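C protein alpha-antigen (Streptococcus agalactiae, PDB 1YWM) may play a role in both virulence and immunity as a cell-wall-anchored surface protein, of which this chain is the N-terminal domain. Local coordinates at residues S19-S24 with H104-G109; I43-V48 with L118-S123; Q63-K68 with Y94-E99; T124-K129 with S173-V178; E132-A137 with E149-L154. All coordinates share one frame; numbering follows the deposited sequence.

Contact 1 of 5, residues S19-S24 with H104-G109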
# COMPACT_ATOMS: atom_id res chain seq x y z
N SER A 19 4.06 10.88 -18.54
CA SER A 19 5.43 11.20 -18.02
C SER A 19 5.51 12.62 -17.43
O SER A 19 5.59 12.78 -16.21
CB SER A 19 6.49 11.00 -19.11
OG SER A 19 7.79 11.03 -18.54
N THR A 20 5.51 13.64 -18.29
CA THR A 20 5.40 15.03 -17.83
C THR A 20 4.47 15.87 -18.71
O THR A 20 4.70 16.04 -19.92
CB THR A 20 6.80 15.71 -17.62
OG1 THR A 20 6.63 17.03 -17.09
CG2 THR A 20 7.54 15.93 -18.95
N ILE A 21 3.40 16.37 -18.10
CA ILE A 21 2.44 17.23 -18.77
C ILE A 21 3.18 18.43 -19.36
O ILE A 21 3.95 19.09 -18.65
CB ILE A 21 1.35 17.69 -17.80
CG1 ILE A 21 0.76 16.48 -17.05
CG2 ILE A 21 0.27 18.47 -18.53
CD1 ILE A 21 0.22 16.82 -15.66
N PRO A 22 3.00 18.69 -20.66
CA PRO A 22 3.67 19.81 -21.32
C PRO A 22 3.48 21.11 -20.55
O PRO A 22 2.34 21.49 -20.24
CB PRO A 22 2.96 19.91 -22.68
CG PRO A 22 2.45 18.52 -22.94
CD PRO A 22 2.14 17.92 -21.59
N GLY A 23 4.59 21.76 -20.21
CA GLY A 23 4.54 23.04 -19.52
C GLY A 23 4.44 22.94 -18.00
O GLY A 23 4.60 23.94 -17.32
N SER A 24 4.19 21.74 -17.46
CA SER A 24 4.04 21.57 -16.00
C SER A 24 5.35 21.68 -15.24
O SER A 24 6.38 21.20 -15.71
CB SER A 24 3.38 20.23 -15.62
OG SER A 24 3.34 20.06 -14.20
N HIS A 104 0.43 28.45 -10.88
CA HIS A 104 1.22 28.52 -12.09
C HIS A 104 0.30 28.32 -13.28
O HIS A 104 -0.47 27.37 -13.32
CB HIS A 104 2.26 27.41 -12.04
CG HIS A 104 3.10 27.29 -13.27
ND1 HIS A 104 3.48 26.07 -13.78
CD2 HIS A 104 3.66 28.23 -14.07
CE1 HIS A 104 4.22 26.26 -14.86
NE2 HIS A 104 4.33 27.56 -15.06
N VAL A 105 0.39 29.21 -14.25
CA VAL A 105 -0.30 29.01 -15.54
C VAL A 105 0.76 28.61 -16.52
O VAL A 105 1.82 29.26 -16.63
CB VAL A 105 -1.04 30.30 -16.03
CG1 VAL A 105 -1.73 30.07 -17.39
CG2 VAL A 105 -2.10 30.67 -15.04
N LYS A 106 0.49 27.51 -17.23
CA LYS A 106 1.48 26.94 -18.15
C LYS A 106 1.52 27.72 -19.45
O LYS A 106 0.64 28.52 -19.73
CB LYS A 106 1.18 25.43 -18.42
CG LYS A 106 1.10 24.60 -17.11
CD LYS A 106 0.70 23.14 -17.42
CE LYS A 106 -0.75 23.08 -17.88
NZ LYS A 106 -1.23 21.65 -17.92
N THR A 107 2.54 27.45 -20.25
CA THR A 107 2.69 28.07 -21.57
C THR A 107 1.39 27.99 -22.35
O THR A 107 0.99 28.96 -22.99
CB THR A 107 3.82 27.36 -22.33
OG1 THR A 107 5.02 27.38 -21.54
CG2 THR A 107 4.20 28.16 -23.57
N ASP A 108 0.70 26.85 -22.27
CA ASP A 108 -0.51 26.65 -23.06
C ASP A 108 -1.77 27.37 -22.55
O ASP A 108 -2.84 27.21 -23.14
CB ASP A 108 -0.79 25.14 -23.27
CG ASP A 108 -1.18 24.42 -21.99
OD1 ASP A 108 -1.44 23.19 -22.02
OD2 ASP A 108 -1.26 24.99 -20.89
N GLY A 109 -1.65 28.18 -21.49
CA GLY A 109 -2.79 28.95 -21.00
C GLY A 109 -3.73 28.23 -20.02
O GLY A 109 -4.85 28.69 -19.74
O HOH W 1 2.07 24.32 -21.64
O HOH W 2 -0.25 21.10 -20.64
O HOH W 3 4.63 26.20 -18.83

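Contact 2 of 5, residues I43-V48 with L118-S123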
# COMPACT_ATOMS: atom_id res chain seq x y z
N ILE A 43 -1.98 4.14 -1.96
CA ILE A 43 -1.68 4.51 -0.57
C ILE A 43 -2.33 3.46 0.33
O ILE A 43 -3.51 3.14 0.17
CB ILE A 43 -2.23 5.92 -0.25
CG1 ILE A 43 -1.38 6.99 -0.99
CG2 ILE A 43 -2.26 6.18 1.26
CD1 ILE A 43 -1.93 8.47 -0.82
N ASP A 44 -1.53 2.94 1.25
CA ASP A 44 -1.98 1.92 2.21
C ASP A 44 -2.23 2.65 3.52
O ASP A 44 -1.31 3.28 4.06
CB ASP A 44 -0.86 0.89 2.37
CG ASP A 44 -1.25 -0.28 3.24
OD1 ASP A 44 -2.33 -0.29 3.89
OD2 ASP A 44 -0.49 -1.25 3.30
N LEU A 45 -3.47 2.62 4.00
CA LEU A 45 -3.81 3.34 5.24
C LEU A 45 -3.00 2.82 6.44
O LEU A 45 -2.79 3.55 7.40
CB LEU A 45 -5.29 3.25 5.54
CG LEU A 45 -6.21 3.85 4.45
CD1 LEU A 45 -7.65 3.76 4.87
CD2 LEU A 45 -5.85 5.32 4.26
N TYR A 46 -2.52 1.58 6.35
CA TYR A 46 -1.60 1.07 7.39
C TYR A 46 -0.39 2.01 7.51
O TYR A 46 0.01 2.39 8.64
CB TYR A 46 -1.16 -0.36 7.05
CG TYR A 46 -0.09 -0.91 7.98
CD1 TYR A 46 1.23 -0.89 7.60
CD2 TYR A 46 -0.42 -1.43 9.25
CE1 TYR A 46 2.23 -1.38 8.45
CE2 TYR A 46 0.58 -1.94 10.11
CZ TYR A 46 1.89 -1.91 9.69
OH TYR A 46 2.90 -2.39 10.48
N ASP A 47 0.17 2.36 6.36
CA ASP A 47 1.33 3.25 6.26
C ASP A 47 0.97 4.65 6.70
O ASP A 47 1.76 5.31 7.39
CB ASP A 47 1.87 3.31 4.83
CG ASP A 47 2.45 2.00 4.34
OD1 ASP A 47 2.74 1.91 3.12
OD2 ASP A 47 2.68 1.02 5.09
N VAL A 48 -0.22 5.11 6.31
CA VAL A 48 -0.70 6.43 6.75
C VAL A 48 -0.80 6.56 8.25
O VAL A 48 -0.35 7.54 8.83
CB VAL A 48 -2.06 6.77 6.14
CG1 VAL A 48 -2.54 8.13 6.62
CG2 VAL A 48 -1.92 6.78 4.62
N LEU A 118 -5.95 7.31 -8.03
CA LEU A 118 -5.51 6.88 -6.70
C LEU A 118 -6.31 5.64 -6.26
O LEU A 118 -7.53 5.60 -6.37
CB LEU A 118 -5.70 8.00 -5.66
CG LEU A 118 -5.45 7.61 -4.20
CD1 LEU A 118 -3.95 7.15 -4.09
CD2 LEU A 118 -5.74 8.81 -3.25
N THR A 119 -5.59 4.65 -5.74
CA THR A 119 -6.22 3.49 -5.13
C THR A 119 -5.88 3.49 -3.65
O THR A 119 -4.70 3.50 -3.29
CB THR A 119 -5.60 2.22 -5.77
OG1 THR A 119 -6.02 2.14 -7.13
CG2 THR A 119 -6.18 0.91 -5.07
N ILE A 120 -6.88 3.51 -2.78
CA ILE A 120 -6.59 3.49 -1.36
C ILE A 120 -6.91 2.07 -0.86
O ILE A 120 -7.95 1.52 -1.18
CB ILE A 120 -7.44 4.51 -0.57
CG1 ILE A 120 -7.18 5.96 -1.07
CG2 ILE A 120 -7.13 4.40 0.90
CD1 ILE A 120 -8.23 6.94 -0.56
N TYR A 121 -6.00 1.51 -0.08
CA TYR A 121 -6.21 0.17 0.46
C TYR A 121 -5.73 0.15 1.88
O TYR A 121 -5.22 1.15 2.38
CB TYR A 121 -5.51 -0.87 -0.41
CG TYR A 121 -3.98 -0.86 -0.44
CD1 TYR A 121 -3.27 0.09 -1.18
CD2 TYR A 121 -3.23 -1.82 0.26
CE1 TYR A 121 -1.85 0.08 -1.23
CE2 TYR A 121 -1.82 -1.84 0.22
CZ TYR A 121 -1.14 -0.90 -0.53
OH TYR A 121 0.23 -0.89 -0.59
N ASP A 122 -5.92 -0.97 2.57
CA ASP A 122 -5.52 -1.03 3.96
C ASP A 122 -5.09 -2.45 4.24
O ASP A 122 -5.94 -3.36 4.22
CB ASP A 122 -6.69 -0.68 4.86
CG ASP A 122 -6.28 -0.47 6.28
OD1 ASP A 122 -5.10 -0.76 6.63
OD2 ASP A 122 -7.04 0.04 7.11
N SER A 123 -3.79 -2.63 4.48
CA SER A 123 -3.26 -3.97 4.79
C SER A 123 -3.32 -4.30 6.32
O SER A 123 -2.84 -5.35 6.74
CB SER A 123 -1.84 -4.10 4.27
OG SER A 123 -0.97 -3.21 4.96

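Contact 3 of 5, residues Q63-K68 with Y94-E99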
# COMPACT_ATOMS: atom_id res chain seq x y z
N GLN A 63 12.51 24.20 -9.56
CA GLN A 63 12.88 25.30 -8.68
C GLN A 63 11.91 26.47 -8.89
O GLN A 63 11.51 26.76 -10.02
CB GLN A 63 14.33 25.73 -8.94
CG GLN A 63 14.94 26.63 -7.86
CD GLN A 63 14.83 28.12 -8.17
OE1 GLN A 63 14.82 28.96 -7.26
NE2 GLN A 63 14.75 28.46 -9.46
N GLY A 64 11.50 27.10 -7.79
CA GLY A 64 10.63 28.25 -7.83
C GLY A 64 9.16 27.92 -7.73
O GLY A 64 8.32 28.82 -7.71
N PHE A 65 8.82 26.62 -7.67
CA PHE A 65 7.42 26.21 -7.57
C PHE A 65 7.17 25.36 -6.33
O PHE A 65 8.06 24.65 -5.86
CB PHE A 65 7.04 25.44 -8.83
CG PHE A 65 7.02 26.31 -10.05
CD1 PHE A 65 8.14 26.40 -10.87
CD2 PHE A 65 5.92 27.10 -10.34
CE1 PHE A 65 8.14 27.23 -11.99
CE2 PHE A 65 5.91 27.95 -11.48
CZ PHE A 65 7.03 28.00 -12.29
N THR A 66 5.96 25.47 -5.78
CA THR A 66 5.55 24.59 -4.69
C THR A 66 4.28 23.84 -5.07
O THR A 66 3.60 24.22 -6.02
CB THR A 66 5.32 25.37 -3.38
OG1 THR A 66 4.32 26.39 -3.60
CG2 THR A 66 6.60 26.16 -2.97
N ALA A 67 3.94 22.79 -4.32
CA ALA A 67 2.75 21.99 -4.60
C ALA A 67 1.97 21.82 -3.33
O ALA A 67 2.56 21.76 -2.25
CB ALA A 67 3.17 20.61 -5.16
N LYS A 68 0.64 21.81 -3.44
CA LYS A 68 -0.22 21.46 -2.32
C LYS A 68 -1.10 20.34 -2.85
O LYS A 68 -1.65 20.45 -3.96
CB LYS A 68 -1.07 22.65 -1.84
CG LYS A 68 -2.13 22.22 -0.79
CD LYS A 68 -2.47 23.23 0.32
CE LYS A 68 -2.82 22.49 1.64
NZ LYS A 68 -4.26 22.40 1.99
N TYR A 94 -2.07 17.50 -7.48
CA TYR A 94 -1.09 18.43 -6.97
C TYR A 94 -1.41 19.76 -7.67
O TYR A 94 -1.38 19.85 -8.89
CB TYR A 94 0.30 17.96 -7.33
CG TYR A 94 0.66 16.67 -6.61
CD1 TYR A 94 1.20 16.70 -5.32
CD2 TYR A 94 0.37 15.44 -7.20
CE1 TYR A 94 1.53 15.50 -4.64
CE2 TYR A 94 0.68 14.23 -6.52
CZ TYR A 94 1.26 14.28 -5.25
OH TYR A 94 1.59 13.09 -4.62
N ASN A 95 -1.74 20.76 -6.88
CA ASN A 95 -1.93 22.11 -7.40
C ASN A 95 -0.57 22.80 -7.28
O ASN A 95 0.01 22.81 -6.22
CB ASN A 95 -3.02 22.82 -6.56
CG ASN A 95 -4.43 22.21 -6.81
OD1 ASN A 95 -4.72 21.77 -7.91
ND2 ASN A 95 -5.26 22.15 -5.77
N ILE A 96 -0.12 23.43 -8.36
CA ILE A 96 1.24 23.95 -8.45
C ILE A 96 1.14 25.49 -8.38
O ILE A 96 0.31 26.10 -9.07
CB ILE A 96 1.89 23.50 -9.78
CG1 ILE A 96 1.77 21.96 -9.98
CG2 ILE A 96 3.35 23.93 -9.85
CD1 ILE A 96 2.31 21.14 -8.80
N PHE A 97 2.00 26.08 -7.56
CA PHE A 97 1.99 27.53 -7.29
C PHE A 97 3.36 28.16 -7.55
O PHE A 97 4.38 27.56 -7.20
CB PHE A 97 1.62 27.76 -5.82
CG PHE A 97 0.25 27.25 -5.46
CD1 PHE A 97 0.08 25.95 -4.98
CD2 PHE A 97 -0.88 28.02 -5.70
CE1 PHE A 97 -1.20 25.44 -4.70
CE2 PHE A 97 -2.16 27.54 -5.40
CZ PHE A 97 -2.31 26.23 -4.89
N GLY A 98 3.37 29.37 -8.12
CA GLY A 98 4.60 30.15 -8.20
C GLY A 98 4.96 30.79 -6.88
O GLY A 98 4.24 30.64 -5.88
N GLU A 99 6.08 31.51 -6.87
CA GLU A 99 6.58 32.16 -5.67
C GLU A 99 5.60 33.15 -5.07
O GLU A 99 5.65 33.41 -3.86
CB GLU A 99 7.91 32.85 -5.95
CG GLU A 99 9.07 31.88 -6.13
CD GLU A 99 10.30 32.55 -6.72
OE1 GLU A 99 10.19 33.70 -7.23
OE2 GLU A 99 11.38 31.91 -6.68
O HOH W 4 7.56 31.37 -9.49

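Contact 4 of 5, residues T124-K129 with S173-V178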
# COMPACT_ATOMS: atom_id res chain seq x y z
N THR A 124 -3.93 -3.42 7.12
CA THR A 124 -3.89 -3.57 8.58
C THR A 124 -4.38 -4.95 9.07
O THR A 124 -3.71 -5.62 9.88
CB THR A 124 -4.67 -2.44 9.28
OG1 THR A 124 -4.00 -1.18 9.05
CG2 THR A 124 -4.61 -2.61 10.81
N THR A 125 -5.55 -5.38 8.61
CA THR A 125 -6.10 -6.65 9.10
C THR A 125 -5.29 -7.84 8.58
O THR A 125 -5.05 -8.81 9.32
CB THR A 125 -7.55 -6.76 8.70
OG1 THR A 125 -8.28 -5.72 9.39
CG2 THR A 125 -8.14 -8.07 9.27
N LEU A 126 -4.89 -7.79 7.31
CA LEU A 126 -3.98 -8.79 6.77
C LEU A 126 -2.73 -8.90 7.63
O LEU A 126 -2.31 -10.01 7.99
CB LEU A 126 -3.62 -8.49 5.32
CG LEU A 126 -2.55 -9.33 4.60
CD1 LEU A 126 -3.01 -10.81 4.53
CD2 LEU A 126 -2.37 -8.77 3.17
N ARG A 127 -2.14 -7.75 7.98
CA ARG A 127 -0.89 -7.80 8.74
C ARG A 127 -1.09 -8.40 10.14
O ARG A 127 -0.27 -9.16 10.63
CB ARG A 127 -0.26 -6.41 8.83
CG ARG A 127 0.42 -5.96 7.51
CD ARG A 127 0.87 -4.46 7.57
NE ARG A 127 1.44 -4.02 6.30
CZ ARG A 127 2.64 -4.37 5.84
NH1 ARG A 127 3.03 -3.92 4.66
NH2 ARG A 127 3.47 -5.14 6.55
N ASP A 128 -2.23 -8.07 10.76
CA ASP A 128 -2.58 -8.65 12.06
C ASP A 128 -2.78 -10.15 11.91
O ASP A 128 -2.29 -10.91 12.74
CB ASP A 128 -3.91 -8.07 12.55
CG ASP A 128 -3.76 -6.69 13.11
OD1 ASP A 128 -2.62 -6.26 13.36
OD2 ASP A 128 -4.75 -5.96 13.34
N LYS A 129 -3.52 -10.55 10.89
CA LYS A 129 -3.74 -11.97 10.63
C LYS A 129 -2.42 -12.72 10.44
O LYS A 129 -2.22 -13.84 10.96
CB LYS A 129 -4.66 -12.18 9.41
CG LYS A 129 -5.17 -13.59 9.25
CD LYS A 129 -6.05 -14.00 10.46
CE LYS A 129 -6.81 -15.30 10.24
NZ LYS A 129 -5.92 -16.42 9.80
N SER A 173 -8.06 -11.12 -0.74
CA SER A 173 -7.69 -12.44 -1.24
C SER A 173 -6.47 -13.03 -0.50
O SER A 173 -6.38 -14.25 -0.25
CB SER A 173 -7.52 -12.44 -2.77
OG SER A 173 -6.30 -11.87 -3.16
N LYS A 174 -5.54 -12.16 -0.10
CA LYS A 174 -4.36 -12.61 0.64
C LYS A 174 -4.75 -13.04 2.07
O LYS A 174 -4.08 -13.87 2.67
CB LYS A 174 -3.25 -11.53 0.64
CG LYS A 174 -2.58 -11.35 -0.71
CD LYS A 174 -1.70 -10.13 -0.69
CE LYS A 174 -0.83 -9.94 -1.94
NZ LYS A 174 -1.16 -10.76 -3.14
N ILE A 175 -5.79 -12.44 2.63
CA ILE A 175 -6.26 -12.84 3.95
C ILE A 175 -6.74 -14.29 3.89
O ILE A 175 -6.44 -15.09 4.80
CB ILE A 175 -7.38 -11.91 4.48
CG1 ILE A 175 -6.79 -10.56 4.86
CG2 ILE A 175 -8.08 -12.53 5.73
CD1 ILE A 175 -7.84 -9.47 5.19
N VAL A 176 -7.46 -14.62 2.81
CA VAL A 176 -7.91 -15.98 2.55
C VAL A 176 -6.70 -16.90 2.38
O VAL A 176 -6.69 -18.00 2.95
CB VAL A 176 -8.85 -16.10 1.30
CG1 VAL A 176 -9.19 -17.59 1.00
CG2 VAL A 176 -10.12 -15.30 1.50
N GLU A 177 -5.70 -16.49 1.58
CA GLU A 177 -4.48 -17.30 1.46
C GLU A 177 -3.83 -17.60 2.83
O GLU A 177 -3.29 -18.71 3.05
CB GLU A 177 -3.46 -16.65 0.51
CG GLU A 177 -3.91 -16.62 -0.95
CD GLU A 177 -2.95 -15.84 -1.85
OE1 GLU A 177 -1.78 -15.67 -1.47
OE2 GLU A 177 -3.38 -15.39 -2.94
N VAL A 178 -3.84 -16.60 3.72
CA VAL A 178 -3.20 -16.72 5.04
C VAL A 178 -4.00 -17.71 5.89
O VAL A 178 -3.43 -18.55 6.59
CB VAL A 178 -3.06 -15.34 5.74
CG1 VAL A 178 -2.66 -15.49 7.25
CG2 VAL A 178 -1.97 -14.50 5.02

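Contact 5 of 5, residues E132-A137 with E149-L154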
# COMPACT_ATOMS: atom_id res chain seq x y z
N GLU A 132 -0.79 -13.23 13.75
CA GLU A 132 -1.51 -14.25 14.54
C GLU A 132 -1.14 -15.67 14.09
O GLU A 132 -0.90 -16.56 14.94
CB GLU A 132 -3.01 -14.01 14.47
CG GLU A 132 -3.41 -12.68 15.11
CD GLU A 132 -4.81 -12.22 14.75
OE1 GLU A 132 -5.25 -11.21 15.32
OE2 GLU A 132 -5.47 -12.85 13.89
N VAL A 133 -1.05 -15.89 12.78
CA VAL A 133 -0.68 -17.22 12.26
C VAL A 133 0.79 -17.49 12.58
O VAL A 133 1.17 -18.62 12.91
CB VAL A 133 -0.98 -17.37 10.75
CG1 VAL A 133 -0.50 -18.73 10.20
CG2 VAL A 133 -2.48 -17.15 10.49
N ARG A 134 1.64 -16.48 12.45
CA ARG A 134 3.05 -16.62 12.81
C ARG A 134 3.18 -17.08 14.26
O ARG A 134 3.96 -18.01 14.58
CB ARG A 134 3.74 -15.25 12.66
CG ARG A 134 5.24 -15.28 12.56
CD ARG A 134 5.88 -13.90 12.30
NE ARG A 134 5.53 -13.30 11.00
CZ ARG A 134 6.10 -13.65 9.83
NH1 ARG A 134 5.77 -13.07 8.67
NH2 ARG A 134 7.02 -14.59 9.83
N THR A 135 2.43 -16.43 15.15
CA THR A 135 2.52 -16.73 16.58
C THR A 135 2.06 -18.18 16.81
O THR A 135 2.72 -18.95 17.50
CB THR A 135 1.64 -15.74 17.39
OG1 THR A 135 2.26 -14.45 17.38
CG2 THR A 135 1.65 -16.12 18.87
N ASN A 136 0.94 -18.53 16.21
CA ASN A 136 0.44 -19.89 16.27
C ASN A 136 1.48 -20.90 15.74
O ASN A 136 1.79 -21.90 16.42
CB ASN A 136 -0.87 -19.98 15.49
CG ASN A 136 -1.53 -21.35 15.60
OD1 ASN A 136 -1.24 -22.12 16.52
ND2 ASN A 136 -2.44 -21.63 14.70
N ALA A 137 2.01 -20.65 14.55
CA ALA A 137 2.93 -21.57 13.90
C ALA A 137 4.18 -21.82 14.75
O ALA A 137 4.74 -22.91 14.69
CB ALA A 137 3.35 -21.05 12.47
N GLU A 149 6.87 -24.58 6.38
CA GLU A 149 6.09 -24.35 5.16
C GLU A 149 5.14 -23.19 5.35
O GLU A 149 4.98 -22.35 4.45
CB GLU A 149 5.32 -25.63 4.78
CG GLU A 149 4.37 -25.43 3.60
CD GLU A 149 3.61 -26.71 3.24
OE1 GLU A 149 3.00 -26.76 2.15
OE2 GLU A 149 3.62 -27.67 4.05
N VAL A 150 4.50 -23.12 6.52
CA VAL A 150 3.57 -22.04 6.81
C VAL A 150 4.31 -20.69 6.87
O VAL A 150 3.90 -19.69 6.24
CB VAL A 150 2.73 -22.30 8.07
CG1 VAL A 150 1.95 -21.01 8.53
CG2 VAL A 150 1.75 -23.48 7.81
N LEU A 151 5.43 -20.65 7.59
CA LEU A 151 6.18 -19.37 7.69
C LEU A 151 6.71 -18.92 6.35
O LEU A 151 6.83 -17.69 6.08
CB LEU A 151 7.33 -19.53 8.69
CG LEU A 151 6.84 -19.72 10.14
CD1 LEU A 151 8.06 -19.77 11.06
CD2 LEU A 151 5.91 -18.61 10.59
N THR A 152 7.07 -19.87 5.50
CA THR A 152 7.56 -19.52 4.16
C THR A 152 6.48 -18.76 3.38
O THR A 152 6.75 -17.76 2.68
CB THR A 152 7.95 -20.85 3.39
OG1 THR A 152 9.19 -21.37 3.89
CG2 THR A 152 8.26 -20.54 1.91
N GLY A 153 5.25 -19.26 3.47
CA GLY A 153 4.13 -18.64 2.76
C GLY A 153 3.81 -17.26 3.34
O GLY A 153 3.54 -16.28 2.60
N LEU A 154 3.81 -17.17 4.66
CA LEU A 154 3.62 -15.86 5.29
C LEU A 154 4.71 -14.85 4.88
O LEU A 154 4.41 -13.67 4.66
CB LEU A 154 3.59 -15.98 6.81
CG LEU A 154 2.47 -16.88 7.40
CD1 LEU A 154 2.60 -16.84 8.94
CD2 LEU A 154 1.06 -16.45 6.99

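Contact 1 of 5, residues S19-S24 with H104-G109
The H104 imidazole meets the 19-24 loop at its edge: G23 O lies near the ring plane, 3.4 Å from H104 CE1. F65 packs against the same ring, with the two planes at about 50°. H104 ND1 is hydrogen-bonded to D112, which also binds S24 OG, so one aspartate ties the two loops together. K106 fills the middle of the contact. Its CG lies 3.6 Å from G23 O, and its CD is 3.7 Å from P22 O. A bend at chi3 (-70°) then sets CE off the line of the chain, and NZ ends 3.6 Å from I21 CG2. No direct hydrogen bond joins the segments. One water donates to P22 O at 2.6 Å and to D108 OD1, and accepts from K106 NZ. A second links P22 O to D108 N. A third donates to G23 O at 2.7 Å and accepts from T107 N. I21-S24 form a type II beta turn. G23 has a positive phi (86°), where a CB would jam against P22 O and crowd K106 CB; this calls for glycine. K106-G109 form a type I turn. Two beta turns, joined by K106 packing and bridging waters, thus link the N-terminal loop to the 88-97/113-121 loop, at one end of the fibronectin-like beta sandwich.

Contact 2 of 5, residues I43-V48 with L118-S123
D44 holds CG anti to its backbone N (chi1 -175°), which carries its carboxylate to S123. Y121 has CG between its backbone N and carbonyl carbon (chi1 67°), and its ring stacks on D44. D44 CB sits over one ring face, 3.8 Å from the centroid, a CH-pi contact; the carboxylate and ring planes are 27° apart. S123 OG donates to the syn lone pair of D44 OD2 at 2.6 Å. S123 N reaches D44 OD1 on its syn side at 2.8 Å. Y46 N donates to the same OD1 from the opposite face, well above the carboxylate plane; through this bond D44 caps the N terminus of helix 45-49. Three donors therefore fix the carboxylate, which would probably help it stay ionised although D122 OD1, itself hydrogen-bonded to T124 OG1, is 3.9 Å from D44 OD1. The backbones pair as parallel strands: I43 N to T119 O, Y121 N to I43 O, and L45 N to Y121 O at 2.8 Å. On the sheet face of I43 and I120, L45 CG packs 3.7 Å from I120 CG2. F71 of strand 66-73 touches I43 and L118. Y121 and S123 meet I171 of helix 168-182, while S123 OG also accepts from R127 of helix 124-137, where the sandwich passes into the helical bundle.

Contact 3 of 5, residues Q63-K68 with Y94-E99
T66 O accepts from F97 N at 2.9 Å, and T66 N returns a bond to F97 O at 3.0 Å. The same pattern recurs at K68 and N95, where K68 O takes N95 N at 2.9 Å and K68 N gives to N95 O. Between these two hydrogen-bonded pairs lies the non-hydrogen-bonded pair A67-I96. Here A67 CB faces I96 CD1 at 3.8 Å, on the sheet face that turns to I59 and L61 of strand 59-61. I96 reaches this methyl through chi2 of -54°, which swings CD1 to A67. The other face carries T66, K68, N95 and F97. T66 and F97 cross at about a right angle, with T66 OG1 3.8 Å from F97 CB, and F97 CE1 lies 4.0 Å from K68 CB. Beyond the T66-F97 pair, F65 CD2 packs 4.1 Å from I96 CG2. A water accepts from E99 N and donates to G64 O, continuing the link past the strands. G64 has a positive phi (92°), where a CB would be jammed against Q63 O, so the position calls for glycine. T66, F97, G98 and E99 line the site of a bound dimercaptobutanediol, probably from the crystallisation liquor. The ladder is a regular antiparallel one between strands 66-73 and 88-97 of the fibronectin-like sandwich.

Contact 4 of 5, residues T124-K129 with S173-V178
L126 and I175 meet where two helices of the antiparallel three-helix bundle run side by side. These are the first and third helices of the bundle, 124-137 and 168-182. They point the same way, because helix 144-163 runs back between them in the chain. The short segments are 10° apart, with axes 9.6 Å from each other at closest approach. L126 is the main side chain. Its CG is anti to the backbone N (chi1 174°), which turns the branch towards the other helix. CD1 then lies between I175 and V178: it is 3.8 Å from I175 CG1 and 3.9 Å from V178 CG2. It also rests against the backbone, 3.7 Å from K174 O. The other methyl, CD2, meets the aliphatic part of K174 at CB, 3.8 Å away, and these two side chains cross obliquely. K174 itself leads off from the contact, and its NZ makes long, weak ion pairs with D160 and D170. I175 lies beside L126 and extends CD1 to T125 CG2. One helical turn on, K129 and V178 slide past each other in opposite directions. The amine of K129 has its partner outside, N179 OD1, and it also binds a glycerol, probably from the crystallisation liquor. Helix 144-163 closes the third side, with I161 against L126 and I157 against V178. No hydrogen bond crosses between the two segments. The K129 side chain touches V178 through its methylene part: K129 CG lies 3.7 Å from V178 CG1.

Contact 5 of 5, residues E132-A137 with E149-L154
V133 and V150 carry the apolar part of the contact, with CG1 of V133 3.7 Å from CG1 of V150. Their side chains cross at about a right angle. V133 CG1 is also 3.8 Å from L154 CD1, so this one methyl meets residues on successive turns of helix 144-163. A turn further along helix 124-137, A137 CB is 4.0 Å from L151 CD2 and 4.2 Å from V150 CG1. The short methyl of A137 thus touches both residues.

R134 adds a mixed contact, through its aliphatic stem and its guanidinium. Its CG lies 3.9 Å from L151 CD2, and the two side chains cross at about a right angle. Past CG the chain bends at chi3 (-65°), which sets NE to one side, and R134 and L154 slide past each other in opposite directions. R134 NH1 is 4.1 Å from L154 CB. The charge is met beyond the segment: R134 NH2 makes a salt bridge with D155, the residue after L154. L154 CD1 also lies 3.7 Å from R134 N.

No hydrogen bond crosses directly between the segments. The two segments run antiparallel, 160° between their directions, with axes 10.0 Å apart at closest approach. They belong to the first and second helices of the three-helix bundle. V178 of helix 168-182 packs on both V133 and L154, and L181 adds to L154.

Overall arrangement
The contacts run along an elongated chain. Contacts 1 and 3 lie at one end of the sandwich, centres 12 Å apart. They touch directly: H104 packs on F65, and H104 N probably bonds to I96 O. Contact 3 holds four of the five residues around the bound dimercaptobutanediol; G101 is the fifth. Contact 2 is in the same sheet as contact 3, since strands 113-121 and 88-97 are neighbours, but the centres are 25 Å apart. Contact 2 also leads into the bundle: Y46 packs on R127 and T124 of contact 4, whose centre is 14 Å away. Contacts 4 and 5 share helix 124-137 and meet through V178, with centres 12 Å apart. Contacts 1 and 5 are farthest apart, about 51 Å between centres.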